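Local coordinates for nitroreductase family protein (Sphingopyxis sp., PDB 7DP1), which uses flavin mononucleotide and NADPH to reduce nitro groups, probably including those of dinitroaniline herbicides, at residues V21-V29 with R130-L138. The protein carries 1 engineered substitution. Residues are numbered along the deposited sequence; the frame is centred on the assembly and turned at random.
Sequences VRAFTDRPV and RGFGAPVML. With FMN (flavin mononucleotide), chain C.
R22 and F132, then F24 and A134, bring their CA atoms 5.3 and 5.4 Å apart as the loop 21-29 runs over the turn 130-134 and the start of strand 136-143. The two segments meet through side chains and a few backbone carbonyl oxygens. The arm of R22 lies alongside F132, its CG over one ring face in a CH-pi contact, 3.7 Å from the centroid. With CG anti to the carbonyl carbon (chi1 -60°) and the chain extended to NE, the guanidinium passes beyond the ring rim; a twist about the CD-NE bond sets it across the ring plane, at 89°. There it grips the flavin with two hydrogen bonds: NE to O2 of FMN at 2.8 Å, and NH2 to N1 of FMN, nearly straight at 173°. Two residues further along, F24 is sandwiched: CB of A134 lies over one face in a CH-pi contact, 3.8 Å from the centroid, V21 CG1 lies over the opposite face, toward the rim, and the carbonyl O of F132 meets the ring edge in plane. Backbone hydrogen bonds from G133 N to R130 O and from A134 N to G131 O tie the turn. At the far end V29 crosses P135 and V136 at about right angles, its CG2 3.8 Å from P135 CG. By packing on V136, V29 joins the loop to the central antiparallel sheet, where strand 136-143 lies between 54-59 and 195-204. An arginine held along an aromatic ring, reaching the pyrimidine edge of the isoalloxazine, here forms part of the FMN pocket of a nitroreductase-family fold.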
ATOM      1  N   VAL A  21       6.050 -11.813  10.833  1.00 37.51           N
ATOM      2  CA  VAL A  21       6.337 -12.643  12.003  1.00 45.40           C
ATOM      3  C   VAL A  21       5.300 -13.747  12.207  1.00 50.31           C
ATOM      4  O   VAL A  21       4.096 -13.482  12.279  1.00 47.59           O
ATOM      5  CB  VAL A  21       6.422 -11.756  13.266  1.00 46.63           C
ATOM      6  CG1 VAL A  21       6.408 -12.578  14.516  1.00 48.31           C
ATOM      7  CG2 VAL A  21       7.670 -10.878  13.194  1.00 42.55           C
ATOM      8  N   ARG A  22       5.765 -14.989  12.297  1.00 50.79           N
ATOM      9  CA  ARG A  22       4.848 -16.122  12.436  1.00 51.65           C
ATOM     10  C   ARG A  22       5.099 -16.895  13.726  1.00 54.11           C
ATOM     11  O   ARG A  22       4.897 -18.114  13.792  1.00 59.19           O
ATOM     12  CB  ARG A  22       4.952 -17.042  11.210  1.00 43.67           C
ATOM     13  CG  ARG A  22       4.599 -16.301   9.925  1.00 47.38           C
ATOM     14  CD  ARG A  22       4.824 -17.101   8.653  1.00 52.68           C
ATOM     15  NE  ARG A  22       4.454 -16.305   7.476  1.00 47.22           N
ATOM     16  CZ  ARG A  22       5.325 -15.678   6.689  1.00 51.18           C
ATOM     17  NH1 ARG A  22       6.626 -15.758   6.942  1.00 40.25           N
ATOM     18  NH2 ARG A  22       4.896 -14.967   5.646  1.00 41.93           N
ATOM     19  N   ALA A  23       5.555 -16.173  14.747  1.00 52.87           N
ATOM     20  CA  ALA A  23       5.638 -16.702  16.101  1.00 57.78           C
ATOM     21  C   ALA A  23       5.693 -15.573  17.120  1.00 64.09           C
ATOM     22  O   ALA A  23       6.697 -14.848  17.207  1.00 63.53           O
ATOM     23  CB  ALA A  23       6.839 -17.602  16.261  1.00 62.72           C
ATOM     24  N   PHE A  24       4.610 -15.444  17.889  1.00 60.89           N
ATOM     25  CA  PHE A  24       4.466 -14.403  18.904  1.00 55.29           C
ATOM     26  C   PHE A  24       4.468 -14.964  20.321  1.00 59.42           C
ATOM     27  O   PHE A  24       3.949 -16.054  20.573  1.00 67.29           O
ATOM     28  CB  PHE A  24       3.165 -13.617  18.701  1.00 54.23           C
ATOM     29  CG  PHE A  24       3.048 -12.949  17.361  1.00 48.35           C
ATOM     30  CD1 PHE A  24       2.565 -13.640  16.266  1.00 49.03           C
ATOM     31  CD2 PHE A  24       3.391 -11.614  17.204  1.00 50.75           C
ATOM     32  CE1 PHE A  24       2.444 -13.012  15.030  1.00 51.15           C
ATOM     33  CE2 PHE A  24       3.275 -10.991  15.977  1.00 52.32           C
ATOM     34  CZ  PHE A  24       2.798 -11.693  14.886  1.00 50.31           C
ATOM     35  N   THR A  25       5.041 -14.213  21.252  1.00 59.74           N
ATOM     36  CA  THR A  25       4.884 -14.528  22.667  1.00 63.71           C
ATOM     37  C   THR A  25       3.465 -14.095  23.028  1.00 66.98           C
ATOM     38  O   THR A  25       2.825 -13.417  22.236  1.00 56.60           O
ATOM     39  CB  THR A  25       5.924 -13.802  23.530  1.00 66.07           C
ATOM     40  OG1 THR A  25       5.590 -12.414  23.624  1.00 61.42           O
ATOM     41  CG2 THR A  25       7.322 -13.943  22.916  1.00 67.61           C
ATOM     42  N   ASP A  26       2.976 -14.422  24.218  1.00 74.06           N
ATOM     43  CA  ASP A  26       1.605 -14.037  24.573  1.00 75.42           C
ATOM     44  C   ASP A  26       1.549 -12.786  25.443  1.00 70.46           C
ATOM     45  O   ASP A  26       0.592 -12.564  26.183  1.00 74.41           O
ATOM     46  CB  ASP A  26       0.901 -15.180  25.290  1.00 82.88           C
ATOM     47  CG  ASP A  26       1.599 -15.563  26.553  1.00 93.05           C
ATOM     48  OD1 ASP A  26       2.603 -14.896  26.885  1.00 91.03           O
ATOM     49  OD2 ASP A  26       1.150 -16.522  27.217  1.00104.16           O
ATOM     50  N   ARG A  27       2.606 -11.997  25.383  1.00 70.74           N
ATOM     51  CA  ARG A  27       2.612 -10.700  26.020  1.00 66.79           C
ATOM     52  C   ARG A  27       1.513  -9.865  25.372  1.00 68.56           C
ATOM     53  O   ARG A  27       1.454  -9.765  24.144  1.00 69.36           O
ATOM     54  CB  ARG A  27       3.982 -10.054  25.860  1.00 63.40           C
ATOM     55  CG  ARG A  27       4.122  -8.666  26.427  1.00 66.27           C
ATOM     56  CD  ARG A  27       5.539  -8.167  26.190  1.00 67.43           C
ATOM     57  NE  ARG A  27       5.718  -6.796  26.652  1.00 78.76           N
ATOM     58  CZ  ARG A  27       6.852  -6.116  26.533  1.00 87.19           C
ATOM     59  NH1 ARG A  27       7.908  -6.693  25.978  1.00 90.08           N
ATOM     60  NH2 ARG A  27       6.935  -4.866  26.973  1.00 89.84           N
ATOM     61  N   PRO A  28       0.616  -9.294  26.188  1.00 61.61           N
ATOM     62  CA  PRO A  28      -0.489  -8.483  25.675  1.00 56.96           C
ATOM     63  C   PRO A  28       0.009  -7.257  24.941  1.00 61.08           C
ATOM     64  O   PRO A  28       1.140  -6.814  25.137  1.00 66.97           O
ATOM     65  CB  PRO A  28      -1.248  -8.065  26.937  1.00 62.54           C
ATOM     66  CG  PRO A  28      -0.273  -8.251  28.052  1.00 63.64           C
ATOM     67  CD  PRO A  28       0.555  -9.425  27.647  1.00 68.05           C
ATOM     68  N   VAL A  29      -0.839  -6.734  24.074  1.00 58.68           N
ATOM     69  CA  VAL A  29      -0.561  -5.497  23.382  1.00 56.55           C
ATOM     70  C   VAL A  29      -1.319  -4.360  24.080  1.00 65.32           C
ATOM     71  O   VAL A  29      -2.514  -4.468  24.356  1.00 63.54           O
ATOM     72  CB  VAL A  29      -0.956  -5.605  21.903  1.00 53.14           C
ATOM     73  CG1 VAL A  29      -0.651  -4.318  21.179  1.00 50.91           C
ATOM     74  CG2 VAL A  29      -0.207  -6.755  21.265  1.00 49.59           C
ATOM     75  N   ARG A 130      -4.901 -19.092  13.550  1.00 44.80           N
ATOM     76  CA  ARG A 130      -4.763 -18.642  14.928  1.00 52.63           C
ATOM     77  C   ARG A 130      -3.842 -17.420  15.012  1.00 53.90           C
ATOM     78  O   ARG A 130      -3.361 -17.070  16.087  1.00 50.22           O
ATOM     79  CB  ARG A 130      -4.169 -19.752  15.797  1.00 55.68           C
ATOM     80  CG  ARG A 130      -4.679 -21.143  15.515  1.00 68.57           C
ATOM     81  CD  ARG A 130      -3.960 -22.159  16.406  1.00 78.64           C
ATOM     82  NE  ARG A 130      -4.819 -22.755  17.422  1.00 90.82           N
ATOM     83  CZ  ARG A 130      -5.638 -23.776  17.202  1.00 92.65           C
ATOM     84  NH1 ARG A 130      -5.715 -24.316  15.993  1.00 99.10           N
ATOM     85  NH2 ARG A 130      -6.379 -24.257  18.188  1.00 87.61           N
ATOM     86  N   GLY A 131      -3.637 -16.742  13.886  1.00 51.07           N
ATOM     87  CA  GLY A 131      -2.823 -15.540  13.867  1.00 45.91           C
ATOM     88  C   GLY A 131      -1.409 -15.845  14.335  1.00 50.27           C
ATOM     89  O   GLY A 131      -0.690 -14.969  14.819  1.00 51.85           O
ATOM     90  N   PHE A 132      -1.015 -17.103  14.180  1.00 47.56           N
ATOM     91  CA  PHE A 132       0.293 -17.573  14.625  1.00 51.38           C
ATOM     92  C   PHE A 132       0.489 -17.278  16.100  1.00 50.97           C
ATOM     93  O   PHE A 132       1.615 -17.050  16.535  1.00 54.57           O
ATOM     94  CB  PHE A 132       1.421 -16.933  13.807  1.00 51.32           C
ATOM     95  CG  PHE A 132       1.334 -17.204  12.334  1.00 49.60           C
ATOM     96  CD1 PHE A 132       1.434 -18.496  11.848  1.00 50.78           C
ATOM     97  CD2 PHE A 132       1.146 -16.170  11.435  1.00 50.93           C
ATOM     98  CE1 PHE A 132       1.364 -18.753  10.490  1.00 51.76           C
ATOM     99  CE2 PHE A 132       1.063 -16.420  10.075  1.00 48.70           C
ATOM    100  CZ  PHE A 132       1.172 -17.715   9.600  1.00 44.33           C
ATOM    101  N   GLY A 133      -0.612 -17.227  16.851  1.00 47.21           N
ATOM    102  CA  GLY A 133      -0.539 -17.025  18.285  1.00 50.60           C
ATOM    103  C   GLY A 133      -0.511 -15.578  18.733  1.00 55.21           C
ATOM    104  O   GLY A 133      -0.287 -15.287  19.906  1.00 61.55           O
ATOM    105  N   ALA A 134      -0.719 -14.665  17.798  1.00 50.70           N
ATOM    106  CA  ALA A 134      -0.802 -13.252  18.136  1.00 54.58           C
ATOM    107  C   ALA A 134      -2.047 -12.983  18.983  1.00 54.86           C
ATOM    108  O   ALA A 134      -3.108 -13.566  18.742  1.00 50.61           O
ATOM    109  CB  ALA A 134      -0.816 -12.413  16.890  1.00 45.25           C
ATOM    110  N   PRO A 135      -1.913 -12.102  19.983  1.00 49.91           N
ATOM    111  CA  PRO A 135      -3.006 -11.755  20.905  1.00 50.10           C
ATOM    112  C   PRO A 135      -4.046 -10.816  20.298  1.00 49.05           C
ATOM    113  O   PRO A 135      -5.165 -10.744  20.800  1.00 49.31           O
ATOM    114  CB  PRO A 135      -2.278 -11.072  22.064  1.00 49.28           C
ATOM    115  CG  PRO A 135      -1.080 -10.468  21.424  1.00 60.03           C
ATOM    116  CD  PRO A 135      -0.651 -11.444  20.357  1.00 53.54           C
ATOM    117  N   VAL A 136      -3.673 -10.120  19.233  1.00 39.23           N
ATOM    118  CA  VAL A 136      -4.519  -9.108  18.605  1.00 49.33           C
ATOM    119  C   VAL A 136      -4.625  -9.372  17.112  1.00 48.34           C
ATOM    120  O   VAL A 136      -3.641  -9.756  16.484  1.00 48.95           O
ATOM    121  CB  VAL A 136      -3.951  -7.673  18.843  1.00 42.68           C
ATOM    122  CG1 VAL A 136      -4.616  -6.653  17.926  1.00 35.84           C
ATOM    123  CG2 VAL A 136      -4.086  -7.265  20.330  1.00 40.50           C
ATOM    124  N   MET A 137      -5.814  -9.209  16.545  1.00 44.31           N
ATOM    125  CA  MET A 137      -5.969  -9.352  15.097  1.00 36.33           C
ATOM    126  C   MET A 137      -6.748  -8.169  14.526  1.00 40.61           C
ATOM    127  O   MET A 137      -7.854  -7.866  14.985  1.00 42.24           O
ATOM    128  CB  MET A 137      -6.678 -10.668  14.741  1.00 35.11           C
ATOM    129  CG  MET A 137      -7.038 -10.798  13.259  1.00 37.92           C
ATOM    130  SD  MET A 137      -5.570 -10.972  12.192  1.00 39.09           S
ATOM    131  CE  MET A 137      -4.857 -12.445  12.950  1.00 32.09           C
ATOM    132  N   LEU A 138      -6.152  -7.497  13.544  1.00 36.44           N
ATOM    133  CA  LEU A 138      -6.798  -6.390  12.832  1.00 30.36           C
ATOM    134  C   LEU A 138      -7.327  -6.875  11.510  1.00 29.27           C
ATOM    135  O   LEU A 138      -6.573  -7.411  10.686  1.00 35.97           O
ATOM    136  CB  LEU A 138      -5.812  -5.240  12.599  1.00 32.04           C
ATOM    137  CG  LEU A 138      -6.267  -4.043  11.765  1.00 40.23           C
ATOM    138  CD1 LEU A 138      -5.645  -2.780  12.303  1.00 45.81           C
ATOM    139  CD2 LEU A 138      -5.872  -4.210  10.303  1.00 35.25           C
TER
HETATM  140  N1  FMN C 301       1.926 -14.526   5.053  1.00 38.95           N
HETATM  141  C2  FMN C 301       1.341 -15.691   5.505  1.00 46.71           C
HETATM  142  O2  FMN C 301       2.022 -16.567   6.024  1.00 58.50           O
HETATM  143  N3  FMN C 301      -0.015 -15.894   5.379  1.00 46.88           N
HETATM  144  C4  FMN C 301      -0.814 -14.936   4.802  1.00 44.80           C
HETATM  145  O4  FMN C 301      -2.039 -15.135   4.715  1.00 44.87           O
HETATM  146  C4A FMN C 301      -0.219 -13.765   4.334  1.00 43.58           C
HETATM  147  N5  FMN C 301      -0.984 -12.785   3.741  1.00 44.63           N
HETATM  148  C5A FMN C 301      -0.413 -11.610   3.292  1.00 43.62           C
HETATM  149  C6  FMN C 301      -1.230 -10.643   2.713  1.00 44.98           C
HETATM  150  C7  FMN C 301      -0.681  -9.462   2.252  1.00 44.72           C
HETATM  151  C7M FMN C 301      -1.538  -8.400   1.635  1.00 31.08           C
HETATM  152  C8  FMN C 301       0.683  -9.242   2.370  1.00 40.52           C
HETATM  153  C8M FMN C 301       1.219  -7.931   1.871  1.00 30.50           C
HETATM  154  C9  FMN C 301       1.510 -10.208   2.948  1.00 25.55           C
HETATM  155  C9A FMN C 301       0.962 -11.406   3.412  1.00 32.12           C
HETATM  156  N10 FMN C 301       1.738 -12.397   3.993  1.00 35.18           N
HETATM  157  C10 FMN C 301       1.152 -13.567   4.451  1.00 39.64           C
HETATM  158  C1' FMN C 301       3.212 -12.223   4.175  1.00 29.70           C
HETATM  159  C2' FMN C 301       4.049 -12.413   2.913  1.00 41.66           C
HETATM  160  O2' FMN C 301       4.231 -13.786   2.674  1.00 36.80           O
HETATM  161  C3' FMN C 301       5.405 -11.757   3.149  1.00 30.90           C
HETATM  162  O3' FMN C 301       5.185 -10.362   3.153  1.00 30.17           O
HETATM  163  C4' FMN C 301       6.443 -12.062   2.072  1.00 44.08           C
HETATM  164  O4' FMN C 301       6.820 -13.426   2.024  1.00 40.95           O
HETATM  165  C5' FMN C 301       7.682 -11.263   2.394  1.00 40.55           C
HETATM  166  O5' FMN C 301       8.142 -11.679   3.657  1.00 40.26           O
HETATM  167  P   FMN C 301       8.407 -10.530   4.750  1.00 44.50           P
HETATM  168  O1P FMN C 301       8.646 -11.182   6.082  1.00 40.32           O
HETATM  169  O2P FMN C 301       9.610  -9.708   4.320  1.00 43.64           O
HETATM  170  O3P FMN C 301       7.189  -9.625   4.804  1.00 38.00           O